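Local coordinates for Ras GTPase-activating-like protein IQGAP3 (Homo sapiens, PDB 3ISU) that probably serves as a calmodulin-binding scaffold in signalling to the cytoskeleton, here represented by its RGC (RasGAP C-terminal) domain, at residues L87-Y91 against E92-V96. Numbering follows the deposited sequence.
Sequences LQLQY and EGVAV
Gln88 meets Glu92 twice, one turn further along the chain. Its carbonyl O takes the helical bond from Glu92 N at 3.0 Å, while its side-chain NE2 gives a nearly straight bond to Glu92 OE2 (2.7 Å, 177° at the hydrogen). The carboxylate oxygen lies in the amide plane of Gln88, yet the amide nitrogen comes in from above the carboxylate, the two planes standing 81° apart. A bend at chi2 turns the Gln88 amide back toward Glu92, whose own chain runs extended beyond CG. Next, Leu89 O accepts a hydrogen bond from Val94 N at 2.9 Å, and Leu89 CD2 packs against Val94 CB at 4.0 Å and lies 3.9 Å from Glu92 OE1; Leu89 also leans on Val107 of helix 107-119. Gln90 O takes a hydrogen bond from Gly93 N at 3.1 Å from well above its carbonyl plane, while its side-chain NE2 hydrogen-bonds Asn108 OD1 on helix 107-119. Gly93 then breaks the helix with a positive phi of 79°. The paired backbone bonds, Val94 N to Leu89 O and Gly93 N to Gln90 O, with leucine against valine across the turn, make this a Schellman motif ending helix 83-91 and leading the chain toward strand 96-99.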
loop_
_atom_site.group_PDB
_atom_site.type_symbol
_atom_site.label_atom_id
_atom_site.label_comp_id
_atom_site.label_asym_id
_atom_site.label_seq_id
_atom_site.Cartn_x
_atom_site.Cartn_y
_atom_site.Cartn_z
ATOM N N LEU A 87 -0.565 -13.391 0.060
ATOM C CA LEU A 87 0.072 -14.723 -0.134
ATOM C C LEU A 87 -0.711 -15.549 -1.130
ATOM O O LEU A 87 -0.124 -16.243 -1.929
ATOM C CB LEU A 87 0.231 -15.485 1.173
ATOM C CG LEU A 87 1.197 -14.938 2.230
ATOM C CD1 LEU A 87 1.356 -15.894 3.444
ATOM C CD2 LEU A 87 2.601 -14.641 1.588
ATOM N N GLN A 88 -2.032 -15.468 -1.098
ATOM C CA GLN A 88 -2.848 -16.239 -2.052
ATOM C C GLN A 88 -2.624 -15.721 -3.497
ATOM O O GLN A 88 -2.477 -16.481 -4.446
ATOM C CB GLN A 88 -4.306 -16.170 -1.666
ATOM C CG GLN A 88 -5.308 -16.907 -2.584
ATOM C CD GLN A 88 -5.092 -18.380 -2.592
ATOM O OE1 GLN A 88 -4.697 -18.948 -1.566
ATOM N NE2 GLN A 88 -5.358 -19.029 -3.748
ATOM N N LEU A 89 -2.567 -14.400 -3.658
ATOM C CA LEU A 89 -2.240 -13.830 -4.957
ATOM C C LEU A 89 -0.912 -14.321 -5.454
ATOM O O LEU A 89 -0.806 -14.778 -6.603
ATOM C CB LEU A 89 -2.264 -12.305 -4.895
ATOM C CG LEU A 89 -3.668 -11.732 -4.798
ATOM C CD1 LEU A 89 -3.567 -10.155 -4.728
ATOM C CD2 LEU A 89 -4.605 -12.112 -5.972
ATOM N N GLN A 90 0.085 -14.260 -4.580
ATOM C CA GLN A 90 1.421 -14.647 -4.919
ATOM C C GLN A 90 1.471 -16.147 -5.315
ATOM O O GLN A 90 2.109 -16.521 -6.319
ATOM C CB GLN A 90 2.352 -14.339 -3.760
ATOM C CG GLN A 90 3.802 -14.670 -4.009
ATOM C CD GLN A 90 4.645 -14.495 -2.777
ATOM O OE1 GLN A 90 4.446 -15.173 -1.779
ATOM N NE2 GLN A 90 5.622 -13.596 -2.854
ATOM N N TYR A 91 0.709 -16.940 -4.597
ATOM C CA TYR A 91 0.659 -18.411 -4.820
ATOM C C TYR A 91 0.037 -18.709 -6.208
ATOM O O TYR A 91 0.465 -19.638 -6.936
ATOM C CB TYR A 91 -0.113 -19.056 -3.679
ATOM C CG TYR A 91 -0.194 -20.574 -3.795
ATOM C CD1 TYR A 91 0.863 -21.364 -3.343
ATOM C CD2 TYR A 91 -1.296 -21.202 -4.393
ATOM C CE1 TYR A 91 0.823 -22.770 -3.460
ATOM C CE2 TYR A 91 -1.342 -22.616 -4.539
ATOM C CZ TYR A 91 -0.280 -23.374 -4.062
ATOM O OH TYR A 91 -0.292 -24.753 -4.184
ATOM N N GLU A 92 -0.971 -17.912 -6.556
ATOM C CA GLU A 92 -1.702 -17.986 -7.827
ATOM C C GLU A 92 -0.927 -17.404 -9.018
ATOM O O GLU A 92 -1.402 -17.475 -10.149
ATOM C CB GLU A 92 -3.069 -17.276 -7.707
ATOM C CG GLU A 92 -4.117 -17.966 -6.811
ATOM C CD GLU A 92 -5.319 -17.085 -6.440
ATOM O OE1 GLU A 92 -5.297 -15.840 -6.686
ATOM O OE2 GLU A 92 -6.303 -17.603 -5.871
ATOM N N GLY A 93 0.218 -16.799 -8.749
ATOM C CA GLY A 93 1.054 -16.203 -9.780
ATOM C C GLY A 93 0.570 -14.850 -10.238
ATOM O O GLY A 93 0.898 -14.430 -11.335
ATOM N N VAL A 94 -0.205 -14.157 -9.406
ATOM C CA VAL A 94 -0.747 -12.836 -9.753
ATOM C C VAL A 94 0.333 -11.770 -9.414
ATOM O O VAL A 94 0.881 -11.760 -8.312
ATOM C CB VAL A 94 -2.079 -12.566 -9.034
ATOM C CG1 VAL A 94 -2.514 -11.078 -9.250
ATOM C CG2 VAL A 94 -3.190 -13.579 -9.528
ATOM N N ALA A 95 0.659 -10.909 -10.371
ATOM C CA ALA A 95 1.746 -9.982 -10.212
ATOM C C ALA A 95 1.333 -8.761 -9.439
ATOM O O ALA A 95 2.142 -8.223 -8.731
ATOM C CB ALA A 95 2.329 -9.506 -11.545
ATOM N N VAL A 96 0.104 -8.322 -9.643
ATOM C CA VAL A 96 -0.346 -7.033 -9.145
ATOM C C VAL A 96 -1.721 -7.091 -8.483
ATOM O O VAL A 96 -2.544 -8.000 -8.719
ATOM C CB VAL A 96 -0.364 -5.963 -10.279
ATOM C CG1 VAL A 96 0.980 -5.919 -11.023
ATOM C CG2 VAL A 96 -1.529 -6.178 -11.246
#